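Local coordinates for retropepsin-like aspartic endopeptidase domain-containing protein (PDB 2PMA) that is of unknown function but is probably an aspartic-type peptidase of the retropepsin-like kind, at residues Y5-E9 with S21-D25; L33-I38 with R50-P54. All blocks are in the same frame, centred on the assembly; numbering follows the deposited sequence. Where two conformers were deposited one is given.

Contact 1: Y5-E9 with S21-D25; sequences YGYVE and SAKLD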
ATOM      1  N   TYR A   5     -15.211  -3.021   6.411  1.00 24.04           N
ATOM      2  CA  TYR A   5     -13.965  -3.786   6.648  1.00 24.24           C
ATOM      3  C   TYR A   5     -13.548  -3.679   8.100  1.00 24.96           C
ATOM      4  O   TYR A   5     -14.027  -2.783   8.809  1.00 24.95           O
ATOM      5  CB  TYR A   5     -12.866  -3.173   5.782  1.00 25.11           C
ATOM      6  CG  TYR A   5     -13.187  -3.260   4.312  1.00 27.48           C
ATOM      7  CD1 TYR A   5     -13.164  -4.495   3.656  1.00 27.74           C
ATOM      8  CD2 TYR A   5     -13.510  -2.108   3.573  1.00 28.89           C
ATOM      9  CE1 TYR A   5     -13.481  -4.603   2.279  1.00 29.52           C
ATOM     10  CE2 TYR A   5     -13.813  -2.200   2.191  1.00 31.01           C
ATOM     11  CZ  TYR A   5     -13.787  -3.444   1.564  1.00 28.53           C
ATOM     12  OH  TYR A   5     -14.087  -3.562   0.224  1.00 32.28           O
ATOM     13  N   GLY A   6     -12.699  -4.592   8.580  1.00 23.35           N
ATOM     14  CA  GLY A   6     -12.110  -4.386   9.915  1.00 23.86           C
ATOM     15  C   GLY A   6     -10.879  -3.455   9.843  1.00 24.40           C
ATOM     16  O   GLY A   6     -10.470  -2.998   8.754  1.00 25.09           O
ATOM     17  N   TYR A   7     -10.259  -3.175  10.989  1.00 24.30           N
ATOM     18  CA  TYR A   7      -9.109  -2.287  10.973  1.00 24.24           C
ATOM     19  C   TYR A   7      -7.811  -2.980  10.510  1.00 24.66           C
ATOM     20  O   TYR A   7      -6.816  -2.298  10.234  1.00 23.61           O
ATOM     21  CB  TYR A   7      -8.917  -1.563  12.299  1.00 25.74           C
ATOM     22  CG  TYR A   7      -8.128  -2.342  13.328  1.00 26.63           C
ATOM     23  CD1 TYR A   7      -8.741  -3.322  14.112  1.00 26.04           C
ATOM     24  CD2 TYR A   7      -6.772  -2.061  13.544  1.00 26.94           C
ATOM     25  CE1 TYR A   7      -8.011  -4.029  15.077  1.00 29.60           C
ATOM     26  CE2 TYR A   7      -6.037  -2.751  14.473  1.00 29.95           C
ATOM     27  CZ  TYR A   7      -6.644  -3.735  15.233  1.00 29.89           C
ATOM     28  OH  TYR A   7      -5.884  -4.394  16.160  1.00 30.72           O
ATOM     29  N   VAL A   8      -7.822  -4.321  10.453  1.00 24.80           N
ATOM     30  CA  VAL A   8      -6.729  -5.061   9.813  1.00 24.58           C
ATOM     31  C   VAL A   8      -7.358  -5.996   8.824  1.00 24.96           C
ATOM     32  O   VAL A   8      -8.348  -6.650   9.143  1.00 24.80           O
ATOM     33  CB  VAL A   8      -5.892  -5.910  10.798  1.00 25.42           C
ATOM     34  CG1 VAL A   8      -4.709  -6.538  10.059  1.00 24.43           C
ATOM     35  CG2 VAL A   8      -5.392  -5.087  11.937  1.00 27.49           C
ATOM     36  N   GLU A   9      -6.790  -6.061   7.621  1.00 24.27           N
ATOM     37  CA  GLU A   9      -7.286  -6.948   6.566  1.00 25.54           C
ATOM     38  C   GLU A   9      -6.097  -7.519   5.827  1.00 25.77           C
ATOM     39  O   GLU A   9      -5.052  -6.900   5.793  1.00 26.22           O
ATOM     40  CB  GLU A   9      -8.138  -6.168   5.544  1.00 25.55           C
ATOM     41  CG  GLU A   9      -9.497  -5.613   6.084  1.00 25.58           C
ATOM     42  CD  GLU A   9     -10.516  -6.707   6.367  1.00 29.47           C
ATOM     43  OE1 GLU A   9     -10.319  -7.872   5.947  1.00 30.46           O
ATOM     44  OE2 GLU A   9     -11.540  -6.411   7.018  1.00 29.07           O
ATOM     45  N   SER A  21      -0.594  -8.277   5.726  1.00 27.15           N
ATOM     46  CA  SER A  21      -1.549  -7.644   6.670  1.00 27.23           C
ATOM     47  C   SER A  21      -1.503  -6.139   6.474  1.00 27.57           C
ATOM     48  O   SER A  21      -0.414  -5.544   6.421  1.00 28.93           O
ATOM     49  CB  SER A  21      -1.169  -7.988   8.115  1.00 27.51           C
ATOM     50  OG  SER A  21      -1.568  -9.298   8.366  1.00 29.32           O
ATOM     51  N   ALA A  22      -2.666  -5.515   6.319  1.00 25.63           N
ATOM     52  CA  ALA A  22      -2.737  -4.089   6.066  1.00 26.12           C
ATOM     53  C   ALA A  22      -3.580  -3.489   7.192  1.00 25.61           C
ATOM     54  O   ALA A  22      -4.594  -4.074   7.578  1.00 26.68           O
ATOM     55  CB  ALA A  22      -3.406  -3.817   4.708  1.00 25.81           C
ATOM     56  N   LYS A  23      -3.153  -2.362   7.739  1.00 25.02           N
ATOM     57  CA  LYS A  23      -3.982  -1.646   8.686  1.00 25.06           C
ATOM     58  C   LYS A  23      -4.782  -0.599   7.940  1.00 25.34           C
ATOM     59  O   LYS A  23      -4.249   0.134   7.110  1.00 25.01           O
ATOM     60  CB  LYS A  23      -3.135  -0.991   9.790  1.00 25.76           C
ATOM     61  CG  LYS A  23      -3.978  -0.300  10.862  1.00 26.69           C
ATOM     62  CD  LYS A  23      -3.206  -0.070  12.134  1.00 30.36           C
ATOM     63  CE  LYS A  23      -2.205   1.058  11.934  1.00 31.66           C
ATOM     64  NZ  LYS A  23      -1.670   1.485  13.293  1.00 34.02           N
ATOM     65  N   LEU A  24      -6.086  -0.544   8.211  1.00 25.30           N
ATOM     66  CA  LEU A  24      -6.953   0.466   7.587  1.00 25.27           C
ATOM     67  C   LEU A  24      -7.105   1.589   8.615  1.00 26.01           C
ATOM     68  O   LEU A  24      -7.668   1.386   9.704  1.00 24.81           O
ATOM     69  CB  LEU A  24      -8.307  -0.148   7.215  1.00 26.75           C
ATOM     70  CG  LEU A  24      -8.352  -0.958   5.910  1.00 25.92           C
ATOM     71  CD1 LEU A  24      -7.458  -2.188   5.986  1.00 28.51           C
ATOM     72  CD2 LEU A  24      -9.813  -1.390   5.608  1.00 25.46           C
ATOM     73  N   ASP A  25      -6.552   2.751   8.265  1.00 25.43           N
ATOM     74  CA  ASP A  25      -6.249   3.812   9.211  1.00 26.81           C
ATOM     75  C   ASP A  25      -6.974   5.076   8.770  1.00 25.96           C
ATOM     76  O   ASP A  25      -6.493   5.807   7.913  1.00 26.28           O
ATOM     77  CB  ASP A  25      -4.730   4.058   9.199  1.00 27.62           C
ATOM     78  CG  ASP A  25      -4.276   5.090  10.224  1.00 32.87           C
ATOM     79  OD1 ASP A  25      -5.104   5.777  10.837  1.00 33.82           O
ATOM     80  OD2 ASP A  25      -3.055   5.192  10.453  1.00 37.90           O
TER
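Leu24 fills the bend of the chain at Tyr5-Glu9, with each of its methyls resting on a different wall. CD2 lies 3.5 Å from CB of Tyr5 and also touches the Gly6 carbonyl oxygen, while CD1 lies 4.0 Å from CG of Glu9. CG sits anti to Leu24's own carbonyl carbon (chi1 -80°), which leaves the isobutyl group leaning into the bend, and Leu123 packs on it from strand 121-123. The backbone pins the same place: Leu24 N gives a 2.8 Å bond to Tyr7 O, meeting that oxygen from above the carbonyl plane. Tyr7 holds its ring against its own neighbour, with CG2 of Val8 over one face, and offers its edge to CG of Lys23. Glu9 works in two directions. Its backbone exchanges bonds with Ala22, N to O at 3.0 Å and O from N at 2.8 Å. Its side chain folds back at chi2 (-70°) so that OE2 receives Gly6 N at 2.7 Å through the anti lone pair; Thr142 OG1 also bonds OE2, and Thr143 N bonds OE1. The buried carboxylate therefore has at least three partners, tying the bend to the C-terminal tail. This is the open end of an antiparallel hairpin, and its second strand runs into Asp25, start of an Asp-Thr-Gly sequence like the active-site signature of retropepsins.

Contact 2: L33-I38 with R50-P54; sequences LHAVNI and RFTVP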
ATOM      1  N   LEU A  33       3.797   1.930   2.443  1.00 24.88           N
ATOM      2  CA  LEU A  33       4.301   0.578   2.339  1.00 25.16           C
ATOM      3  C   LEU A  33       5.801   0.605   2.594  1.00 25.40           C
ATOM      4  O   LEU A  33       6.532   1.402   1.956  1.00 23.93           O
ATOM      5  CB  LEU A  33       4.074   0.087   0.890  1.00 26.55           C
ATOM      6  CG  LEU A  33       4.673  -1.276   0.480  1.00 25.93           C
ATOM      7  CD1 LEU A  33       4.046  -2.490   1.271  1.00 28.49           C
ATOM      8  CD2 LEU A  33       4.470  -1.523  -1.030  1.00 26.55           C
ATOM      9  N   HIS A  34       6.287  -0.233   3.503  1.00 25.71           N
ATOM     10  CA  HIS A  34       7.746  -0.264   3.705  1.00 26.85           C
ATOM     11  C   HIS A  34       8.434  -0.916   2.508  1.00 26.00           C
ATOM     12  O   HIS A  34       8.088  -2.034   2.085  1.00 25.69           O
ATOM     13  CB  HIS A  34       8.135  -0.945   5.006  1.00 28.24           C
ATOM     14  CG  HIS A  34       9.623  -1.025   5.199  1.00 30.89           C
ATOM     15  ND1 HIS A  34      10.272  -2.206   5.483  1.00 36.38           N
ATOM     16  CD2 HIS A  34      10.591  -0.084   5.071  1.00 31.29           C
ATOM     17  CE1 HIS A  34      11.574  -1.979   5.578  1.00 30.72           C
ATOM     18  NE2 HIS A  34      11.798  -0.708   5.311  1.00 35.67           N
ATOM     19  N   ALA A  35       9.405  -0.215   1.938  1.00 24.68           N
ATOM     20  CA  ALA A  35      10.063  -0.716   0.765  1.00 24.96           C
ATOM     21  C   ALA A  35      11.506  -0.258   0.885  1.00 26.06           C
ATOM     22  O   ALA A  35      11.806   0.787   1.484  1.00 26.24           O
ATOM     23  CB  ALA A  35       9.433  -0.150  -0.531  1.00 24.36           C
ATOM     24  N   VAL A  36      12.383  -1.067   0.357  1.00 26.53           N
ATOM     25  CA  VAL A  36      13.856  -0.757   0.345  1.00 25.96           C
ATOM     26  C   VAL A  36      14.462  -0.830  -1.069  1.00 25.33           C
ATOM     27  O   VAL A  36      13.807  -1.327  -1.995  1.00 25.10           O
ATOM     28  CB  VAL A  36      14.609  -1.708   1.307  1.00 26.85           C
ATOM     29  CG1 VAL A  36      14.034  -1.577   2.746  1.00 26.94           C
ATOM     30  CG2 VAL A  36      14.459  -3.168   0.863  1.00 28.16           C
ATOM     31  N   ASN A  37      15.703  -0.349  -1.241  0.50 24.54           N
ATOM     32  CA  ASN A  37      16.419  -0.496  -2.515  0.50 25.46           C
ATOM     33  C   ASN A  37      15.686   0.178  -3.674  0.50 25.58           C
ATOM     34  O   ASN A  37      15.480  -0.416  -4.745  0.50 25.90           O
ATOM     35  CB  ASN A  37      16.656  -1.998  -2.831  0.50 26.22           C
ATOM     36  CG  ASN A  37      17.453  -2.726  -1.729  0.50 25.82           C
ATOM     37  OD1 ASN A  37      17.285  -3.933  -1.504  0.50 28.77           O
ATOM     38  ND2 ASN A  37      18.313  -2.002  -1.057  0.50 26.38           N
ATOM     39  N   ILE A  38      15.260   1.415  -3.455  1.00 25.30           N
ATOM     40  CA  ILE A  38      14.398   2.092  -4.408  1.00 26.32           C
ATOM     41  C   ILE A  38      15.255   2.747  -5.492  1.00 27.75           C
ATOM     42  O   ILE A  38      16.192   3.463  -5.163  1.00 28.88           O
ATOM     43  CB  ILE A  38      13.529   3.110  -3.655  1.00 26.52           C
ATOM     44  CG1 ILE A  38      12.710   2.364  -2.572  1.00 27.40           C
ATOM     45  CG2 ILE A  38      12.631   3.895  -4.640  1.00 27.38           C
ATOM     46  CD1 ILE A  38      12.158   3.297  -1.424  1.00 27.06           C
ATOM     47  N   ARG A  50      11.610   1.229  -9.154  1.00 24.28           N
ATOM     48  CA  ARG A  50      11.740  -0.192  -8.814  1.00 26.60           C
ATOM     49  C   ARG A  50      12.042  -0.220  -7.331  1.00 25.32           C
ATOM     50  O   ARG A  50      12.837   0.594  -6.828  1.00 26.57           O
ATOM     51  CB  ARG A  50      12.899  -0.808  -9.589  1.00 26.63           C
ATOM     52  CG  ARG A  50      13.102  -2.295  -9.373  1.00 32.19           C
ATOM     53  CD  ARG A  50      14.372  -2.766 -10.152  1.00 34.52           C
ATOM     54  NE  ARG A  50      14.136  -2.692 -11.601  1.00 46.99           N
ATOM     55  CZ  ARG A  50      15.048  -2.366 -12.517  1.00 52.27           C
ATOM     56  NH1 ARG A  50      16.298  -2.043 -12.159  1.00 55.64           N
ATOM     57  NH2 ARG A  50      14.709  -2.350 -13.807  1.00 54.44           N
ATOM     58  N   PHE A  51      11.402  -1.136  -6.616  1.00 25.09           N
ATOM     59  CA  PHE A  51      11.614  -1.219  -5.191  1.00 24.79           C
ATOM     60  C   PHE A  51      11.369  -2.631  -4.692  1.00 25.64           C
ATOM     61  O   PHE A  51      10.675  -3.439  -5.362  1.00 25.28           O
ATOM     62  CB  PHE A  51      10.675  -0.210  -4.458  1.00 23.96           C
ATOM     63  CG  PHE A  51       9.187  -0.432  -4.702  1.00 26.51           C
ATOM     64  CD1 PHE A  51       8.531   0.152  -5.811  1.00 27.01           C
ATOM     65  CD2 PHE A  51       8.435  -1.203  -3.804  1.00 27.26           C
ATOM     66  CE1 PHE A  51       7.162  -0.028  -6.028  1.00 28.68           C
ATOM     67  CE2 PHE A  51       7.079  -1.414  -4.002  1.00 26.81           C
ATOM     68  CZ  PHE A  51       6.408  -0.816  -5.112  1.00 26.95           C
ATOM     69  N   THR A  52      11.919  -2.903  -3.519  1.00 24.91           N
ATOM     70  CA  THR A  52      11.752  -4.219  -2.884  1.00 25.46           C
ATOM     71  C   THR A  52      10.833  -4.077  -1.691  1.00 27.26           C
ATOM     72  O   THR A  52      11.012  -3.171  -0.813  1.00 28.89           O
ATOM     73  CB  THR A  52      13.166  -4.761  -2.550  1.00 27.30           C
ATOM     74  OG1 THR A  52      13.834  -4.986  -3.795  1.00 27.22           O
ATOM     75  CG2 THR A  52      13.128  -6.080  -1.750  1.00 27.54           C
ATOM     76  N   VAL A  53       9.888  -5.008  -1.554  1.00 25.74           N
ATOM     77  CA  VAL A  53       9.258  -5.229  -0.261  1.00 24.66           C
ATOM     78  C   VAL A  53       9.865  -6.429   0.483  1.00 25.07           C
ATOM     79  O   VAL A  53       9.742  -7.569   0.018  1.00 24.20           O
ATOM     80  CB  VAL A  53       7.729  -5.465  -0.452  1.00 24.02           C
ATOM     81  CG1 VAL A  53       7.016  -5.729   0.929  1.00 26.52           C
ATOM     82  CG2 VAL A  53       7.118  -4.272  -1.224  1.00 25.04           C
ATOM     83  N   PRO A  54      10.506  -6.192   1.646  1.00 25.32           N
ATOM     84  CA  PRO A  54      11.110  -7.299   2.409  1.00 25.80           C
ATOM     85  C   PRO A  54      10.068  -7.965   3.305  1.00 26.22           C
ATOM     86  O   PRO A  54       9.196  -7.285   3.846  1.00 26.15           O
ATOM     87  CB  PRO A  54      12.208  -6.620   3.242  1.00 28.01           C
ATOM     88  CG  PRO A  54      11.747  -5.146   3.378  1.00 27.47           C
ATOM     89  CD  PRO A  54      10.768  -4.852   2.232  1.00 26.00           C
TER
HETATM   90  O   HOH W   1      16.446  -5.535  -3.283  1.00 34.76           O
HETATM   91  O   HOH W   2      14.552  -2.844  -5.740  1.00 41.61           O
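Phe51 and Ala35 make the tight side of this strand pair, with CD2 of the ring 3.6 Å from the alanine CB. CG of Phe51 is placed between its backbone N and carbonyl carbon (chi1 59°), and from there the ring reaches under the partner strand. CD2 of Leu33 meets CE2 of the ring at 4.0 Å and CG2 of Val53 at 3.8 Å, its side chain standing about at right angles to both. At the other end CG1 of Ile38 rests on CB of Phe51. Leu111 of strand 103-112 touches Ala35, Ile38 and Phe51, Val94 reaches Phe51, and Phe62 packs on Val53; Leu33, Ala35, Phe51 and Val53 are all buried. Val36 and Thr52 lie side by side on the other face as a hydrogen-bonded antiparallel pair: Val36 N to Thr52 O is 2.8 Å and Thr52 N to Val36 O 2.9 Å. This side is more open, both residues being partly exposed, with CG2 of Val36 4.0 Å from CB of Thr52. Pro54 CG packs against the His34 ring, 3.9 Å from its CE1, the two side chains crossing about at right angles. Exposed Asn37 takes a left-handed backbone conformation, turning the chain a corner, and beside this corner a water gives a bond to Asn37 O and shares another with Thr52 OG1. Exposed Arg50 leads away from the pair to a salt bridge with Glu63. The whole is an antiparallel beta hairpin of strands 31-43 and 46-55, with an apolar face turned inward and a partly solvent-facing one, its first strand turning a corner at Asn37; it forms part of the mixed, curled sheet of a retropepsin-like domain.

Overall arrangement
From the N terminus, strand 3-6 leads through the bend into strand 8-13, whose return along 18-24 is closed by contact 1. The chain then passes the Asp-Thr-Gly sequence and enters strand 31-43, which turns back as 46-55; contact 2 closes that second hairpin. The two loops follow in series, neither enclosing nor crossing the other, on opposite sides of the chain's centre, with contact centres 21 Å apart and nearest atoms about 7 Å apart. Later strands join them: 121-123 pairs with both 18-24 and 31-43, while 90-100 borders 8-13, and through 58-71 and 103-112 links onward to the second hairpin, making one curled sheet.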